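Side-chain contacts in amidase (Bacillus anthracis, PDB 5EWQ), which is an amidase-signature enzyme that probably hydrolyses carboxylic acid amides to the free acid and ammonia: residues 14-19 with 78-83; 86-91 with 209-214; 189-192 with 196-199. All coordinates share one frame; numbering follows the deposited sequence.

Contact 1 of 3, residues 14-19 with 78-83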
loop_
_atom_site.group_PDB
_atom_site.type_symbol
_atom_site.label_atom_id
_atom_site.label_comp_id
_atom_site.label_asym_id
_atom_site.label_seq_id
_atom_site.Cartn_x
_atom_site.Cartn_y
_atom_site.Cartn_z
ATOM N N ARG A 14 15.416 -16.559 0.351
ATOM C CA ARG A 14 14.558 -16.975 -0.752
ATOM C C ARG A 14 13.644 -18.116 -0.323
ATOM O O ARG A 14 13.888 -19.280 -0.643
ATOM C CB ARG A 14 15.389 -17.384 -1.969
ATOM C CG ARG A 14 15.890 -16.203 -2.782
ATOM C CD ARG A 14 16.445 -16.639 -4.125
ATOM N NE ARG A 14 16.767 -15.492 -4.970
ATOM C CZ ARG A 14 15.916 -14.930 -5.821
ATOM N NH1 ARG A 14 14.686 -15.414 -5.946
ATOM N NH2 ARG A 14 16.292 -13.888 -6.551
ATOM N N ILE A 15 12.589 -17.767 0.405
ATOM C CA ILE A 15 11.620 -18.743 0.884
ATOM C C ILE A 15 10.273 -18.542 0.197
ATOM O O ILE A 15 9.706 -17.451 0.232
ATOM C CB ILE A 15 11.430 -18.647 2.407
ATOM C CG1 ILE A 15 12.776 -18.769 3.122
ATOM C CG2 ILE A 15 10.471 -19.717 2.889
ATOM C CD1 ILE A 15 12.680 -18.638 4.624
ATOM N N VAL A 16 9.768 -19.599 -0.432
ATOM C CA VAL A 16 8.495 -19.533 -1.144
ATOM C C VAL A 16 7.585 -20.701 -0.768
ATOM O O VAL A 16 7.928 -21.862 -0.990
ATOM C CB VAL A 16 8.703 -19.527 -2.673
ATOM C CG1 VAL A 16 7.365 -19.599 -3.392
ATOM C CG2 VAL A 16 9.476 -18.291 -3.102
ATOM N N TYR A 17 6.426 -20.381 -0.200
ATOM C CA TYR A 17 5.453 -21.395 0.200
ATOM C C TYR A 17 4.298 -21.482 -0.792
ATOM O O TYR A 17 3.852 -20.460 -1.317
ATOM C CB TYR A 17 4.895 -21.091 1.591
ATOM C CG TYR A 17 5.927 -21.015 2.690
ATOM C CD1 TYR A 17 6.863 -22.027 2.868
ATOM C CD2 TYR A 17 5.965 -19.927 3.551
ATOM C CE1 TYR A 17 7.805 -21.956 3.878
ATOM C CE2 TYR A 17 6.901 -19.846 4.561
ATOM C CZ TYR A 17 7.818 -20.862 4.721
ATOM O OH TYR A 17 8.754 -20.783 5.726
ATOM N N ASP A 18 3.824 -22.703 -1.030
ATOM C CA ASP A 18 2.613 -22.951 -1.812
ATOM C C ASP A 18 2.620 -22.220 -3.155
ATOM O O ASP A 18 1.826 -21.307 -3.382
ATOM C CB ASP A 18 1.379 -22.548 -0.997
ATOM C CG ASP A 18 0.090 -23.095 -1.575
ATOM O OD1 ASP A 18 0.156 -24.022 -2.408
ATOM O OD2 ASP A 18 -0.991 -22.602 -1.188
ATOM N N LYS A 19 3.524 -22.628 -4.039
ATOM C CA LYS A 19 3.706 -21.948 -5.315
ATOM C C LYS A 19 2.533 -22.187 -6.265
ATOM O O LYS A 19 2.210 -21.334 -7.092
ATOM C CB LYS A 19 5.015 -22.397 -5.968
ATOM C CG LYS A 19 5.416 -21.579 -7.180
ATOM C CD LYS A 19 6.810 -20.997 -7.015
ATOM C CE LYS A 19 7.863 -22.090 -6.945
ATOM N NZ LYS A 19 9.238 -21.526 -6.876
ATOM N N HIS A 78 7.794 -14.123 -13.533
ATOM C CA HIS A 78 8.686 -13.265 -12.756
ATOM C C HIS A 78 8.442 -13.326 -11.249
ATOM O O HIS A 78 9.380 -13.200 -10.464
ATOM C CB HIS A 78 8.569 -11.815 -13.232
ATOM C CG HIS A 78 9.078 -11.595 -14.622
ATOM N ND1 HIS A 78 10.182 -12.248 -15.122
ATOM C CD2 HIS A 78 8.630 -10.794 -15.619
ATOM C CE1 HIS A 78 10.396 -11.860 -16.367
ATOM N NE2 HIS A 78 9.469 -10.979 -16.692
ATOM N N ASP A 79 7.190 -13.513 -10.844
ATOM C CA ASP A 79 6.859 -13.500 -9.423
ATOM C C ASP A 79 7.007 -14.881 -8.791
ATOM O O ASP A 79 7.543 -15.011 -7.691
ATOM C CB ASP A 79 5.439 -12.975 -9.202
ATOM C CG ASP A 79 5.108 -12.788 -7.732
ATOM O OD1 ASP A 79 5.482 -11.738 -7.166
ATOM O OD2 ASP A 79 4.476 -13.691 -7.142
ATOM N N GLN A 80 6.532 -15.910 -9.486
ATOM C CA GLN A 80 6.622 -17.275 -8.980
ATOM C C GLN A 80 7.690 -18.073 -9.725
ATOM O O GLN A 80 7.977 -19.220 -9.382
ATOM C CB GLN A 80 5.265 -17.974 -9.085
ATOM C CG GLN A 80 4.167 -17.305 -8.270
ATOM C CD GLN A 80 4.493 -17.243 -6.789
ATOM O OE1 GLN A 80 4.873 -18.246 -6.183
ATOM N NE2 GLN A 80 4.354 -16.060 -6.200
ATOM N N ASN A 81 8.275 -17.458 -10.747
ATOM C CA ASN A 81 9.393 -18.057 -11.468
ATOM C C ASN A 81 10.430 -17.003 -11.831
ATOM O O ASN A 81 10.266 -15.827 -11.507
ATOM C CB ASN A 81 8.908 -18.775 -12.729
ATOM C CG ASN A 81 8.105 -20.023 -12.416
ATOM O OD1 ASN A 81 8.665 -21.063 -12.068
ATOM N ND2 ASN A 81 6.787 -19.927 -12.545
ATOM N N GLY A 82 11.495 -17.428 -12.502
ATOM C CA GLY A 82 12.571 -16.527 -12.872
ATOM C C GLY A 82 13.218 -15.902 -11.652
ATOM O O GLY A 82 13.754 -16.606 -10.797
ATOM N N ILE A 83 13.156 -14.577 -11.567
ATOM C CA ILE A 83 13.714 -13.855 -10.430
ATOM C C ILE A 83 12.928 -14.184 -9.158
ATOM O O ILE A 83 13.454 -14.076 -8.048
ATOM C CB ILE A 83 13.721 -12.325 -10.681
ATOM C CG1 ILE A 83 14.561 -11.601 -9.627
ATOM C CG2 ILE A 83 12.304 -11.771 -10.741
ATOM C CD1 ILE A 83 16.021 -11.994 -9.636
#
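R14 reaches I83 with an arm extended from CG to NE, and its guanidinium edge delivers the contact's hydrogen bonds. NH1 gives I83 O a bond of 2.8 Å at 159°, with the oxygen lying in the guanidinium plane; NH2 adds a weak second bond to I83 O at 3.2 Å, and one oxygen is thus shared by both nitrogens. NH2 also lies 3.6 Å from CD1 of I83, whose side chain crosses the arginine at about a right angle. In the amidase fold, the N-terminal segment 14-19, whose I15 and Y17 make backbone hydrogen bonds with Q189 and K187, is laid over the link from helix 64-79 to strand 88-91. The rest of the contact sets aliphatic carbons of K19 and V16 against oxygens of Q80. K19 is bent at chi2 (124°) and chi3, which lays its chain alongside Q80, the two running in opposite directions; K19 CD comes 3.5 Å from Q80 OE1 and 3.2 Å from Q80 O. V16 adds CG1, 4.0 Å from Q80 OE1. The Q80 amide is fixed at both ends: NE2 bonds to D79 OD2 at 2.6 Å, and OE1 accepts from K187 NZ, which also bonds to Y17 O.

Contact 2 of 3, residues 86-91 with 209-214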
loop_
_atom_site.group_PDB
_atom_site.type_symbol
_atom_site.label_atom_id
_atom_site.label_comp_id
_atom_site.label_asym_id
_atom_site.label_seq_id
_atom_site.Cartn_x
_atom_site.Cartn_y
_atom_site.Cartn_z
ATOM N N ASN A 86 8.079 -13.246 -5.522
ATOM C CA ASN A 86 7.127 -13.782 -4.553
ATOM C C ASN A 86 6.366 -12.679 -3.827
ATOM O O ASN A 86 6.485 -12.526 -2.610
ATOM C CB ASN A 86 7.843 -14.680 -3.540
ATOM C CG ASN A 86 6.884 -15.554 -2.752
ATOM O OD1 ASN A 86 5.764 -15.817 -3.190
ATOM N ND2 ASN A 86 7.322 -16.012 -1.584
ATOM N N SER A 87 5.592 -11.907 -4.581
ATOM C CA SER A 87 4.862 -10.778 -4.020
ATOM C C SER A 87 3.354 -10.954 -4.152
ATOM O O SER A 87 2.581 -10.110 -3.698
ATOM C CB SER A 87 5.290 -9.479 -4.701
ATOM O OG SER A 87 4.961 -9.497 -6.079
ATOM N N VAL A 88 2.943 -12.053 -4.774
ATOM C CA VAL A 88 1.527 -12.333 -4.978
ATOM C C VAL A 88 1.082 -13.545 -4.166
ATOM O O VAL A 88 1.647 -14.630 -4.297
ATOM C CB VAL A 88 1.213 -12.577 -6.464
ATOM C CG1 VAL A 88 -0.260 -12.896 -6.649
ATOM C CG2 VAL A 88 1.609 -11.366 -7.292
ATOM N N THR A 89 0.070 -13.352 -3.326
ATOM C CA THR A 89 -0.462 -14.438 -2.512
ATOM C C THR A 89 -1.608 -15.152 -3.215
ATOM O O THR A 89 -1.679 -16.379 -3.213
ATOM C CB THR A 89 -0.962 -13.937 -1.144
ATOM O OG1 THR A 89 -1.861 -12.836 -1.335
ATOM C CG2 THR A 89 0.202 -13.492 -0.277
ATOM N N GLU A 90 -2.504 -14.379 -3.817
ATOM C CA GLU A 90 -3.690 -14.948 -4.437
ATOM C C GLU A 90 -3.926 -14.404 -5.841
ATOM O O GLU A 90 -3.553 -13.273 -6.152
ATOM C CB GLU A 90 -4.918 -14.681 -3.566
ATOM C CG GLU A 90 -5.892 -15.841 -3.506
ATOM C CD GLU A 90 -5.358 -16.999 -2.685
ATOM O OE1 GLU A 90 -5.665 -18.163 -3.026
ATOM O OE2 GLU A 90 -4.637 -16.745 -1.697
ATOM N N ILE A 91 -4.545 -15.222 -6.685
ATOM C CA ILE A 91 -4.923 -14.812 -8.032
ATOM C C ILE A 91 -6.385 -15.146 -8.288
ATOM O O ILE A 91 -6.817 -16.274 -8.060
ATOM C CB ILE A 91 -4.047 -15.492 -9.106
ATOM C CG1 ILE A 91 -2.632 -14.911 -9.087
ATOM C CG2 ILE A 91 -4.659 -15.319 -10.488
ATOM C CD1 ILE A 91 -2.564 -13.457 -9.497
ATOM N N ALA A 209 3.498 -2.888 -3.199
ATOM C CA ALA A 209 4.503 -2.027 -3.809
ATOM C C ALA A 209 5.172 -2.728 -4.985
ATOM O O ALA A 209 5.521 -2.096 -5.979
ATOM C CB ALA A 209 5.543 -1.613 -2.780
ATOM N N THR A 210 5.340 -4.040 -4.864
ATOM C CA THR A 210 6.067 -4.818 -5.861
ATOM C C THR A 210 5.262 -5.031 -7.140
ATOM O O THR A 210 5.809 -4.967 -8.242
ATOM C CB THR A 210 6.479 -6.191 -5.297
ATOM O OG1 THR A 210 7.130 -6.019 -4.032
ATOM C CG2 THR A 210 7.419 -6.904 -6.256
ATOM N N VAL A 211 3.964 -5.280 -6.991
ATOM C CA VAL A 211 3.103 -5.573 -8.134
ATOM C C VAL A 211 3.021 -4.406 -9.116
ATOM O O VAL A 211 2.842 -4.612 -10.316
ATOM C CB VAL A 211 1.677 -5.952 -7.684
ATOM C CG1 VAL A 211 1.684 -7.302 -6.987
ATOM C CG2 VAL A 211 1.096 -4.880 -6.775
ATOM N N VAL A 212 3.155 -3.184 -8.612
ATOM C CA VAL A 212 3.138 -2.010 -9.477
ATOM C C VAL A 212 4.553 -1.643 -9.910
ATOM O O VAL A 212 4.748 -1.014 -10.948
ATOM C CB VAL A 212 2.475 -0.798 -8.789
ATOM C CG1 VAL A 212 0.975 -1.019 -8.653
ATOM C CG2 VAL A 212 3.111 -0.536 -7.434
ATOM N N ALA A 213 5.539 -2.048 -9.117
ATOM C CA ALA A 213 6.935 -1.795 -9.452
ATOM C C ALA A 213 7.394 -2.713 -10.579
ATOM O O ALA A 213 8.103 -2.287 -11.489
ATOM C CB ALA A 213 7.819 -1.974 -8.228
ATOM N N ALA A 214 6.981 -3.974 -10.512
ATOM C CA ALA A 214 7.380 -4.968 -11.503
ATOM C C ALA A 214 6.325 -5.125 -12.593
ATOM O O ALA A 214 6.375 -6.070 -13.382
ATOM C CB ALA A 214 7.647 -6.304 -10.831
#
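A buried, mainly nonpolar contact sets S87, just before edge strand 88-91, and V88, its first residue, against T210 and V211 on helix 206-213. No hydrogen bond joins the segments. S87 and T210 meet through their beta carbons, CB to CB at 3.5 Å, and the T210 methyl CG2 lies 3.6 Å from S87 OG. With chi1 at -50°, OG1 of T210 stands beside its own backbone N while CG2 takes the place anti to it; the methyl thereby meets the serine and the hydroxyl is left to other partners. Those are Q236 OE1, N190 ND2 and the backbone O of S206, one turn back in the same helix. S87 OG is likewise engaged elsewhere, with D79 OD1, so both buried hydroxyls are satisfied although neither bonds the other. Next along the helix, V211 presents CG1 to two neighbours, S87 OG at 4.0 Å and V88 CG2 at 4.1 Å, the two valines crossing at about a right angle. V88 also rests on I75 of helix 64-79, and V211 on A220 of strand 219-223. Farther along the edge strand, T89 and E90 together sit opposite K165 of strand 161-166, forming a classic beta bulge. Helices 64-79 and 206-213 thus cover part of a mixed central beta-sheet, as in the alpha/beta fold of amidase signature enzymes, in which the helix that begins in the Ser/Gly-rich signature stretch packs against that sheet.

Contact 3 of 3, residues 189-192 with 196-199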
loop_
_atom_site.group_PDB
_atom_site.type_symbol
_atom_site.label_atom_id
_atom_site.label_comp_id
_atom_site.label_asym_id
_atom_site.label_seq_id
_atom_site.Cartn_x
_atom_site.Cartn_y
_atom_site.Cartn_z
ATOM N N GLN A 189 8.645 -15.190 1.576
ATOM C CA GLN A 189 9.375 -13.926 1.608
ATOM C C GLN A 189 9.200 -13.107 0.333
ATOM O O GLN A 189 9.360 -13.617 -0.775
ATOM C CB GLN A 189 10.865 -14.185 1.846
ATOM C CG GLN A 189 11.726 -12.933 1.791
ATOM C CD GLN A 189 11.419 -11.969 2.917
ATOM O OE1 GLN A 189 11.519 -12.320 4.092
ATOM N NE2 GLN A 189 11.037 -10.747 2.564
ATOM N N ASN A 190 8.871 -11.831 0.505
ATOM C CA ASN A 190 8.790 -10.893 -0.606
ATOM C C ASN A 190 10.183 -10.382 -0.956
ATOM O O ASN A 190 10.973 -10.068 -0.065
ATOM C CB ASN A 190 7.871 -9.721 -0.249
ATOM C CG ASN A 190 7.225 -9.083 -1.466
ATOM O OD1 ASN A 190 6.010 -8.903 -1.504
ATOM N ND2 ASN A 190 8.033 -8.725 -2.457
ATOM N N LEU A 191 10.482 -10.300 -2.248
ATOM C CA LEU A 191 11.780 -9.805 -2.695
ATOM C C LEU A 191 11.659 -8.462 -3.414
ATOM O O LEU A 191 10.690 -8.210 -4.127
ATOM C CB LEU A 191 12.457 -10.829 -3.607
ATOM C CG LEU A 191 12.749 -12.191 -2.974
ATOM C CD1 LEU A 191 13.521 -13.071 -3.941
ATOM C CD2 LEU A 191 13.507 -12.031 -1.661
ATOM N N ASN A 192 12.652 -7.600 -3.211
ATOM C CA ASN A 192 12.670 -6.284 -3.837
ATOM C C ASN A 192 13.151 -6.387 -5.280
ATOM O O ASN A 192 14.274 -6.825 -5.531
ATOM C CB ASN A 192 13.559 -5.325 -3.038
ATOM C CG ASN A 192 13.374 -3.869 -3.441
ATOM O OD1 ASN A 192 13.272 -3.542 -4.623
ATOM N ND2 ASN A 192 13.334 -2.987 -2.450
ATOM N N PRO A 196 16.904 -8.290 -5.220
ATOM C CA PRO A 196 16.483 -9.348 -4.294
ATOM C C PRO A 196 17.559 -9.672 -3.264
ATOM O O PRO A 196 18.743 -9.630 -3.596
ATOM C CB PRO A 196 16.233 -10.543 -5.220
ATOM C CG PRO A 196 15.905 -9.928 -6.536
ATOM C CD PRO A 196 16.761 -8.700 -6.627
ATOM N N ILE A 197 17.138 -9.964 -2.033
ATOM C CA ILE A 197 18.037 -10.246 -0.908
ATOM C C ILE A 197 18.910 -9.043 -0.540
ATOM O O ILE A 197 19.002 -8.674 0.631
ATOM C CB ILE A 197 18.950 -11.463 -1.192
ATOM C CG1 ILE A 197 18.109 -12.691 -1.544
ATOM C CG2 ILE A 197 19.844 -11.750 0.005
ATOM C CD1 ILE A 197 17.168 -13.123 -0.442
HETATM N N MSE A 198 19.544 -8.440 -1.542
HETATM C CA MSE A 198 20.397 -7.273 -1.343
HETATM C C MSE A 198 19.637 -6.123 -0.688
HETATM O O MSE A 198 20.102 -5.537 0.289
HETATM C CB MSE A 198 20.985 -6.814 -2.679
HETATM C CG MSE A 198 22.135 -5.828 -2.553
HETATM SE SE MSE A 198 22.599 -5.014 -4.264
HETATM C CE MSE A 198 22.496 -6.600 -5.392
ATOM N N PHE A 199 18.466 -5.807 -1.231
ATOM C CA PHE A 199 17.642 -4.725 -0.705
ATOM C C PHE A 199 16.393 -5.267 -0.022
ATOM O O PHE A 199 15.699 -6.122 -0.573
ATOM C CB PHE A 199 17.242 -3.758 -1.824
ATOM C CG PHE A 199 18.407 -3.156 -2.556
ATOM C CD1 PHE A 199 19.594 -2.882 -1.895
ATOM C CD2 PHE A 199 18.315 -2.866 -3.907
ATOM C CE1 PHE A 199 20.666 -2.329 -2.570
ATOM C CE2 PHE A 199 19.383 -2.311 -4.587
ATOM C CZ PHE A 199 20.561 -2.043 -3.916
#
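ND2 of N192 is gripped by two backbone oxygens, those of D200 and Q235, while it packs 4.0 Å from CB of F199; chi1 of -167°, with CG anti to the backbone N, carries the amide there. Its other end, OD1, accepts from the backbone N of Y194, closing an Asx turn, so the group is tied down at both ends. CB of N192 comes 3.4 Å from F199 O. The phenyl ring heads away from N192; one of its faces is touched, toward the rim, by CB of M198, a selenomethionine. Both segments lie in the loop between strand 188-189 and helix 206-213. On the apolar side, L191 forks between two partners. CD1 meets CB of P196 at 3.9 Å, the side chains crossing at about a right angle, and CD2 meets CD1 of I197 at 4.0 Å, these two lying side by side and pointing the same way. N192 O faces the proline ring, 3.3 Å from P196 CD; it also lies close to P196 N, which has no hydrogen to give. Q189 NE2 bonds to N190 O at 2.7 Å, almost straight at 176°, and to S181 O. Nothing polar bonds 189-192 directly to 196-199. The turn between 192 and 196 is therefore closed by van der Waals contacts, apolar and carbon-to-oxygen, and by an asparagine amide that bonds to chain between and beyond the segments.

The three contacts lie on one side of the chain's centre; between centres, contact 1 is about 11 Å from both contact 2 and contact 3, which are about 12 Å apart. Contact 1 joins contact 2 through D79 OD1 and S87 OG, 2.5 Å apart and probably hydrogen-bonded, and contact 3 through I15 O and Q189 N at 2.8 Å; R14 also touches L191 and P196. Contact 3 sits inside the chain loop closed by contact 2 and meets it through N190 ND2 with T210 OG1 (3.3 Å) and Q189 O with N86 ND2. N190 OD1 is also hydrogen-bonded with S206 OG in the Ser/Gly-rich signature region, which in relatives supplies the cis-serine of the Ser-cisSer-Lys triad, so contacts 2 and 3 probably lie near the active site.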